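Local coordinates for FrpC operon protein (PDB 5EDF) that is an iron-regulated protein of unknown detailed function that binds the RTX protein FrpC and is putatively involved in adhesion, at residues A[173-185]-A[192-204]. Numbering follows the deposited sequence. Where two conformers were deposited one is given.
Sequences TEEDSYSTSVGSC and QYYPFIREKQQLT
Val-182 and Tyr-193 form an antiparallel hydrogen-bonded pair in the hairpin of strands 178-186 and 189-193, joined by Val-182 N to Tyr-193 O (2.9 Å) and Tyr-193 N to Val-182 O (3.0 Å). Their side chains share one face of the sheet. With CG lodged between its backbone N and carbonyl carbon (chi1 60°), the tyrosine lays its ring alongside the valine, whose CB sits over the ring face 3.7 Å from the centroid. The Tyr-193 hydroxyl is hydrogen-bonded to His-212 ND1 of helix 205-224, which packs on this face. Further on, the side chains of Pro-195 and Thr-180 cross at about a right angle, Pro-195 CG 3.5 Å from Thr-180 CG2, and a water bridges Thr-180 N and Pro-195 O. After the type I beta turn 196-199 the chain returns, and Tyr-178 N meets Lys-200 O at 2.8 Å in an almost straight bond (178°). Gln-202 CB lies over one face of the Tyr-178 ring, and the anti CG (chi1 -170°) carries the chain on along CE2 and CZ, its amide plane 24° from the ring. Between the segments, ladder bonds thus give way to water, one backbone bond and CH-pi contacts, while His-165 ties Leu-203 N to Thr-180 OG1.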
ATOM      1  N   THR A 173     -17.119   8.958 -23.829  1.00136.14           N
ATOM      2  CA  THR A 173     -18.010   7.871 -23.457  1.00149.85           C
ATOM      3  C   THR A 173     -17.607   7.248 -22.101  1.00133.29           C
ATOM      4  O   THR A 173     -18.466   6.816 -21.334  1.00140.64           O
ATOM      5  CB  THR A 173     -18.045   6.799 -24.569  1.00173.66           C
ATOM      6  OG1 THR A 173     -16.755   6.189 -24.696  1.00168.53           O
ATOM      7  CG2 THR A 173     -18.454   7.420 -25.920  1.00196.31           C
ATOM      8  N   GLU A 174     -16.303   7.228 -21.812  1.00115.60           N
ATOM      9  CA  GLU A 174     -15.773   6.722 -20.536  1.00 99.47           C
ATOM     10  C   GLU A 174     -16.166   7.590 -19.339  1.00 87.83           C
ATOM     11  O   GLU A 174     -16.467   8.770 -19.497  1.00 92.95           O
ATOM     12  CB  GLU A 174     -14.239   6.623 -20.594  1.00 87.93           C
ATOM     13  CG  GLU A 174     -13.699   5.309 -21.156  1.00 99.77           C
ATOM     14  CD  GLU A 174     -12.188   5.325 -21.367  1.00 94.77           C
ATOM     15  OE1 GLU A 174     -11.540   6.346 -21.050  1.00 80.04           O
ATOM     16  OE2 GLU A 174     -11.646   4.309 -21.855  1.00109.76           O
ATOM     17  N   GLU A 175     -16.144   7.003 -18.144  1.00 83.49           N
ATOM     18  CA  GLU A 175     -16.380   7.748 -16.905  1.00 81.80           C
ATOM     19  C   GLU A 175     -15.022   8.127 -16.298  1.00 64.48           C
ATOM     20  O   GLU A 175     -13.997   7.561 -16.683  1.00 55.83           O
ATOM     21  CB  GLU A 175     -17.176   6.901 -15.902  1.00 98.93           C
ATOM     22  CG  GLU A 175     -18.413   6.209 -16.484  1.00126.13           C
ATOM     23  CD  GLU A 175     -19.407   7.179 -17.107  1.00141.28           C
ATOM     24  OE1 GLU A 175     -19.572   8.292 -16.564  1.00146.69           O
ATOM     25  OE2 GLU A 175     -20.034   6.830 -18.133  1.00157.58           O
ATOM     26  N   ASP A 176     -15.010   9.091 -15.375  1.00 65.68           N
ATOM     27  CA  ASP A 176     -13.785   9.407 -14.627  1.00 56.34           C
ATOM     28  C   ASP A 176     -13.384   8.165 -13.860  1.00 56.12           C
ATOM     29  O   ASP A 176     -14.227   7.501 -13.261  1.00 69.33           O
ATOM     30  CB  ASP A 176     -13.977  10.560 -13.629  1.00 67.02           C
ATOM     31  CG  ASP A 176     -13.805  11.938 -14.259  1.00 69.61           C
ATOM     32  OD1 ASP A 176     -13.684  12.042 -15.496  1.00 63.96           O
ATOM     33  OD2 ASP A 176     -13.790  12.926 -13.492  1.00 89.75           O
ATOM     34  N   SER A 177     -12.091   7.858 -13.880  1.00 47.00           N
ATOM     35  CA  SER A 177     -11.569   6.690 -13.190  1.00 50.43           C
ATOM     36  C   SER A 177     -10.193   7.042 -12.632  1.00 47.33           C
ATOM     37  O   SER A 177      -9.202   7.011 -13.359  1.00 43.18           O
ATOM     38  CB  SER A 177     -11.474   5.511 -14.158  1.00 51.96           C
ATOM     39  OG  SER A 177     -11.165   4.309 -13.482  1.00 61.96           O
ATOM     40  N   TYR A 178     -10.150   7.401 -11.347  1.00 22.26           N
ATOM     41  CA  TYR A 178      -8.883   7.773 -10.720  1.00 21.07           C
ATOM     42  C   TYR A 178      -8.193   6.547 -10.162  1.00 17.17           C
ATOM     43  O   TYR A 178      -8.845   5.605  -9.718  1.00 19.49           O
ATOM     44  CB  TYR A 178      -9.081   8.829  -9.617  1.00 22.01           C
ATOM     45  CG  TYR A 178      -9.250  10.210 -10.200  1.00 22.91           C
ATOM     46  CD1 TYR A 178     -10.444  10.592 -10.777  1.00 27.64           C
ATOM     47  CD2 TYR A 178      -8.185  11.106 -10.226  1.00 25.18           C
ATOM     48  CE1 TYR A 178     -10.584  11.869 -11.337  1.00 24.30           C
ATOM     49  CE2 TYR A 178      -8.315  12.365 -10.778  1.00 28.45           C
ATOM     50  CZ  TYR A 178      -9.512  12.728 -11.319  1.00 26.89           C
ATOM     51  OH  TYR A 178      -9.670  13.988 -11.903  1.00 35.35           O
ATOM     52  N   SER A 179      -6.872   6.568 -10.210  1.00 17.24           N
ATOM     53  CA  SER A 179      -6.054   5.570  -9.527  1.00 16.16           C
ATOM     54  C   SER A 179      -4.873   6.234  -8.835  1.00 14.27           C
ATOM     55  O   SER A 179      -4.543   7.399  -9.105  1.00 14.52           O
ATOM     56  CB  SER A 179      -5.574   4.532 -10.512  1.00 19.00           C
ATOM     57  OG  SER A 179      -4.751   5.091 -11.476  1.00 21.81           O
ATOM     58  N   THR A 180      -4.206   5.481  -7.968  1.00 13.00           N
ATOM     59  CA  THR A 180      -3.204   5.999  -7.061  1.00 11.03           C
ATOM     60  C   THR A 180      -2.003   5.077  -7.008  1.00 10.40           C
ATOM     61  O   THR A 180      -2.132   3.847  -6.972  1.00 11.34           O
ATOM     62  CB  THR A 180      -3.769   6.111  -5.656  1.00 11.70           C
ATOM     63  OG1 THR A 180      -4.958   6.906  -5.676  1.00 14.37           O
ATOM     64  CG2 THR A 180      -2.775   6.742  -4.700  1.00 13.10           C
ATOM     65  N   SER A 181      -0.815   5.667  -6.988  1.00 11.28           N
ATOM     66  CA  SER A 181       0.417   4.926  -6.699  1.00 11.43           C
ATOM     67  C   SER A 181       1.102   5.591  -5.509  1.00 11.01           C
ATOM     68  O   SER A 181       1.049   6.827  -5.356  1.00 11.63           O
ATOM     69  CB  SER A 181       1.359   4.922  -7.887  1.00 13.58           C
ATOM     70  OG  SER A 181       1.913   6.193  -8.134  1.00 15.66           O
ATOM     71  N   VAL A 182       1.780   4.803  -4.688  1.00 10.00           N
ATOM     72  CA  VAL A 182       2.577   5.329  -3.608  1.00  9.81           C
ATOM     73  C   VAL A 182       3.933   4.631  -3.619  1.00  9.56           C
ATOM     74  O   VAL A 182       4.023   3.385  -3.581  1.00 10.55           O
ATOM     75  CB  VAL A 182       1.930   5.117  -2.245  1.00 10.35           C
ATOM     76  CG1 VAL A 182       2.810   5.718  -1.164  1.00 11.81           C
ATOM     77  CG2 VAL A 182       0.519   5.727  -2.211  1.00 10.82           C
ATOM     78  N   GLY A 183       4.995   5.423  -3.655  1.00  9.53           N
ATOM     79  CA  GLY A 183       6.343   4.974  -3.347  1.00 10.95           C
ATOM     80  C   GLY A 183       6.813   5.586  -2.075  1.00 10.54           C
ATOM     81  O   GLY A 183       6.644   6.784  -1.912  1.00 12.63           O
ATOM     82  N   SER A 184       7.418   4.842  -1.179  1.00 10.90           N
ATOM     83  CA  SER A 184       7.865   5.377   0.080  1.00 11.66           C
ATOM     84  C   SER A 184       9.057   4.647   0.620  1.00 11.70           C
ATOM     85  O   SER A 184       9.366   3.512   0.171  1.00 11.56           O
ATOM     86  CB  SER A 184       6.718   5.356   1.088  1.00 11.76           C
ATOM     87  OG  SER A 184       6.377   4.018   1.466  1.00 11.89           O
ATOM     88  N   CYS A 185       9.696   5.250   1.606  1.00 14.12           N
ATOM     89  CA  CYS A 185      10.811   4.653   2.337  1.00 15.27           C
ATOM     90  C   CYS A 185      10.512   4.843   3.806  1.00 15.98           C
ATOM     91  O   CYS A 185      10.245   5.963   4.231  1.00 19.71           O
ATOM     92  CB  CYS A 185      12.133   5.323   1.961  1.00 16.59           C
ATOM     93  SG  CYS A 185      12.430   5.207   0.148  1.00 20.41           S
ATOM     94  N   GLN A 192       5.931   0.049  -1.411  1.00  9.61           N
ATOM     95  CA  GLN A 192       5.390   0.475  -2.703  1.00  9.58           C
ATOM     96  C   GLN A 192       4.057  -0.200  -2.897  1.00  9.51           C
ATOM     97  O   GLN A 192       3.931  -1.425  -2.727  1.00 10.27           O
ATOM     98  CB  GLN A 192       6.356   0.123  -3.818  1.00 11.48           C
ATOM     99  CG  GLN A 192       7.708   0.811  -3.684  1.00 11.69           C
ATOM    100  CD  GLN A 192       8.753   0.391  -4.670  1.00 14.80           C
ATOM    101  OE1 GLN A 192       8.517  -0.419  -5.546  1.00 16.54           O
ATOM    102  NE2 GLN A 192       9.954   0.942  -4.495  1.00 16.92           N
ATOM    103  N   TYR A 193       3.046   0.564  -3.306  1.00  9.49           N
ATOM    104  CA  TYR A 193       1.709   0.001  -3.399  1.00  9.05           C
ATOM    105  C   TYR A 193       0.797   0.864  -4.249  1.00  9.01           C
ATOM    106  O   TYR A 193       1.042   2.047  -4.434  1.00  9.53           O
ATOM    107  CB  TYR A 193       1.138  -0.190  -1.997  1.00  9.53           C
ATOM    108  CG  TYR A 193       1.003   1.035  -1.125  1.00  8.91           C
ATOM    109  CD1 TYR A 193      -0.208   1.692  -1.007  1.00 10.65           C
ATOM    110  CD2 TYR A 193       2.076   1.520  -0.392  1.00  9.24           C
ATOM    111  CE1 TYR A 193      -0.340   2.815  -0.197  1.00 11.79           C
ATOM    112  CE2 TYR A 193       1.957   2.624   0.425  1.00 10.12           C
ATOM    113  CZ  TYR A 193       0.751   3.283   0.517  1.00 10.39           C
ATOM    114  OH  TYR A 193       0.539   4.382   1.323  1.00 11.59           O
ATOM    115  N   TYR A 194      -0.285   0.270  -4.700  1.00  9.82           N
ATOM    116  CA  TYR A 194      -1.415   0.888  -5.382  1.00 10.20           C
ATOM    117  C   TYR A 194      -2.617   0.771  -4.445  1.00 12.00           C
ATOM    118  O   TYR A 194      -3.246  -0.296  -4.363  1.00 11.62           O
ATOM    119  CB  TYR A 194      -1.707   0.191  -6.710  1.00 11.03           C
ATOM    120  CG  TYR A 194      -0.633   0.286  -7.748  1.00 11.97           C
ATOM    121  CD1 TYR A 194      -0.340   1.465  -8.377  1.00 12.38           C
ATOM    122  CD2 TYR A 194       0.109  -0.842  -8.135  1.00 13.71           C
ATOM    123  CE1 TYR A 194       0.664   1.573  -9.323  1.00 12.58           C
ATOM    124  CE2 TYR A 194       1.112  -0.757  -9.094  1.00 14.18           C
ATOM    125  CZ  TYR A 194       1.391   0.442  -9.692  1.00 13.49           C
ATOM    126  OH  TYR A 194       2.392   0.536 -10.664  1.00 16.37           O
ATOM    127  N   PRO A 195      -2.902   1.819  -3.673  1.00 10.42           N
ATOM    128  CA  PRO A 195      -4.012   1.742  -2.745  1.00 10.39           C
ATOM    129  C   PRO A 195      -5.369   2.028  -3.373  1.00 11.44           C
ATOM    130  O   PRO A 195      -5.457   2.555  -4.488  1.00 12.55           O
ATOM    131  CB  PRO A 195      -3.698   2.849  -1.747  1.00 10.51           C
ATOM    132  CG  PRO A 195      -3.065   3.888  -2.615  1.00 12.01           C
ATOM    133  CD  PRO A 195      -2.239   3.131  -3.619  1.00 10.50           C
ATOM    134  N   PHE A 196      -6.426   1.752  -2.617  1.00 11.77           N
ATOM    135  CA  PHE A 196      -7.771   2.089  -3.057  1.00 12.96           C
ATOM    136  C   PHE A 196      -8.087   1.504  -4.441  1.00 15.10           C
ATOM    137  O   PHE A 196      -8.687   2.172  -5.292  1.00 16.33           O
ATOM    138  CB  PHE A 196      -7.954   3.615  -3.076  1.00 14.13           C
ATOM    139  CG  PHE A 196      -7.881   4.298  -1.745  1.00 14.59           C
ATOM    140  CD1 PHE A 196      -8.900   4.143  -0.838  1.00 15.96           C
ATOM    141  CD2 PHE A 196      -6.841   5.201  -1.442  1.00 14.21           C
ATOM    142  CE1 PHE A 196      -8.912   4.852   0.350  1.00 17.90           C
ATOM    143  CE2 PHE A 196      -6.851   5.898  -0.246  1.00 16.53           C
ATOM    144  CZ  PHE A 196      -7.870   5.729   0.630  1.00 16.58           C
ATOM    145  N   ILE A 197      -7.687   0.253  -4.680  0.50 15.40           N
ATOM    146  CA  ILE A 197      -7.697  -0.273  -6.061  0.50 15.39           C
ATOM    147  C   ILE A 197      -9.077  -0.340  -6.704  0.50 18.89           C
ATOM    148  O   ILE A 197      -9.179  -0.290  -7.934  0.50 21.76           O
ATOM    149  CB  ILE A 197      -7.051  -1.675  -6.201  0.50 18.71           C
ATOM    150  CG1 ILE A 197      -7.688  -2.701  -5.258  0.50 17.07           C
ATOM    151  CG2 ILE A 197      -5.580  -1.595  -5.962  0.50 18.06           C
ATOM    152  CD1 ILE A 197      -7.468  -4.134  -5.703  0.50 22.80           C
ATOM    153  N   ARG A 198     -10.134  -0.459  -5.904  1.00 17.50           N
ATOM    154  CA  ARG A 198     -11.487  -0.493  -6.476  1.00 19.55           C
ATOM    155  C   ARG A 198     -12.174   0.873  -6.547  1.00 20.14           C
ATOM    156  O   ARG A 198     -13.301   0.982  -7.058  1.00 22.24           O
ATOM    157  CB  ARG A 198     -12.399  -1.438  -5.698  1.00 20.19           C
ATOM    158  CG  ARG A 198     -11.881  -2.890  -5.645  1.00 21.55           C
ATOM    159  CD  ARG A 198     -12.185  -3.687  -6.897  1.00 34.67           C
ATOM    160  NE  ARG A 198     -11.316  -3.358  -8.021  1.00 38.35           N
ATOM    161  CZ  ARG A 198     -10.182  -3.989  -8.337  1.00 43.34           C
ATOM    162  NH1 ARG A 198      -9.737  -5.002  -7.601  1.00 42.64           N
ATOM    163  NH2 ARG A 198      -9.476  -3.591  -9.398  1.00 44.57           N
ATOM    164  N   GLU A 199     -11.548   1.916  -6.047  1.00 17.70           N
ATOM    165  CA  GLU A 199     -12.174   3.228  -6.089  1.00 17.17           C
ATOM    166  C   GLU A 199     -11.902   3.948  -7.415  1.00 21.37           C
ATOM    167  O   GLU A 199     -10.747   4.117  -7.822  1.00 20.32           O
ATOM    168  CB  GLU A 199     -11.650   4.096  -4.936  1.00 19.33           C
ATOM    169  CG  GLU A 199     -11.706   3.450  -3.552  1.00 18.18           C
ATOM    170  CD  GLU A 199     -13.056   2.832  -3.252  1.00 19.49           C
ATOM    171  OE1 GLU A 199     -14.051   3.610  -3.133  1.00 21.80           O
ATOM    172  OE2 GLU A 199     -13.179   1.578  -3.214  1.00 20.54           O
ATOM    173  N   LYS A 200     -12.954   4.396  -8.079  1.00 20.64           N
ATOM    174  CA  LYS A 200     -12.816   5.153  -9.328  1.00 22.54           C
ATOM    175  C   LYS A 200     -12.947   6.663  -9.081  1.00 20.53           C
ATOM    176  O   LYS A 200     -12.480   7.488  -9.884  1.00 23.16           O
ATOM    177  CB  LYS A 200     -13.876   4.684 -10.349  1.00 26.86           C
ATOM    178  CG  LYS A 200     -13.829   3.197 -10.727  1.00 32.98           C
ATOM    179  CD  LYS A 200     -14.977   2.815 -11.680  1.00 42.13           C
ATOM    180  CE  LYS A 200     -16.322   2.772 -10.957  1.00 48.04           C
ATOM    181  NZ  LYS A 200     -16.358   1.779  -9.832  1.00 49.42           N
ATOM    182  N   GLN A 201     -13.544   7.042  -7.960  1.00 22.00           N
ATOM    183  CA  GLN A 201     -13.777   8.459  -7.658  1.00 22.69           C
ATOM    184  C   GLN A 201     -12.475   9.184  -7.282  1.00 20.61           C
ATOM    185  O   GLN A 201     -11.547   8.585  -6.718  1.00 19.32           O
ATOM    186  CB  GLN A 201     -14.836   8.615  -6.546  1.00 24.49           C
ATOM    187  CG  GLN A 201     -14.348   8.317  -5.104  1.00 22.12           C
ATOM    188  CD  GLN A 201     -14.374   6.850  -4.733  1.00 21.73           C
ATOM    189  OE1 GLN A 201     -14.622   5.967  -5.576  1.00 23.90           O
ATOM    190  NE2 GLN A 201     -14.118   6.583  -3.465  1.00 21.54           N
ATOM    191  N   GLN A 202     -12.363  10.455  -7.618  1.00 18.89           N
ATOM    192  CA  GLN A 202     -11.253  11.269  -7.140  1.00 17.80           C
ATOM    193  C   GLN A 202     -11.231  11.273  -5.609  1.00 18.99           C
ATOM    194  O   GLN A 202     -12.255  11.403  -4.956  1.00 22.74           O
ATOM    195  CB  GLN A 202     -11.353  12.687  -7.697  1.00 21.11           C
ATOM    196  CG  GLN A 202     -10.137  13.557  -7.455  1.00 19.23           C
ATOM    197  CD  GLN A 202     -10.282  14.973  -8.003  1.00 26.46           C
ATOM    198  OE1 GLN A 202     -11.114  15.238  -8.853  1.00 32.85           O
ATOM    199  NE2 GLN A 202      -9.434  15.866  -7.524  1.00 35.34           N
ATOM    200  N   LEU A 203     -10.039  11.130  -5.043  1.00 16.61           N
ATOM    201  CA  LEU A 203      -9.843  11.055  -3.633  1.00 16.55           C
ATOM    202  C   LEU A 203      -9.165  12.334  -3.172  1.00 17.46           C
ATOM    203  O   LEU A 203      -8.393  12.952  -3.907  1.00 18.32           O
ATOM    204  CB  LEU A 203      -8.968   9.823  -3.298  1.00 15.39           C
ATOM    205  CG  LEU A 203      -9.571   8.488  -3.721  1.00 16.19           C
ATOM    206  CD1 LEU A 203      -8.568   7.330  -3.451  1.00 16.59           C
ATOM    207  CD2 LEU A 203     -10.909   8.213  -3.017  1.00 20.12           C
ATOM    208  N   THR A 204      -9.431  12.732  -1.946  1.00 18.04           N
ATOM    209  CA  THR A 204      -8.844  13.935  -1.411  1.00 17.17           C
ATOM    210  C   THR A 204      -7.457  13.666  -0.881  1.00 15.95           C
ATOM    211  O   THR A 204      -7.072  12.513  -0.634  1.00 14.79           O
ATOM    212  CB  THR A 204      -9.668  14.514  -0.255  1.00 19.21           C
ATOM    213  OG1 THR A 204      -9.585  13.629   0.868  1.00 21.61           O
ATOM    214  CG2 THR A 204     -11.147  14.706  -0.632  1.00 20.36           C
TER
HETATM  215  O   HOH W   1      -4.890   2.656  -7.204  0.50 13.39           O
HETATM  216  O   HOH W   2      10.299   3.251  -2.561  1.00 17.54           O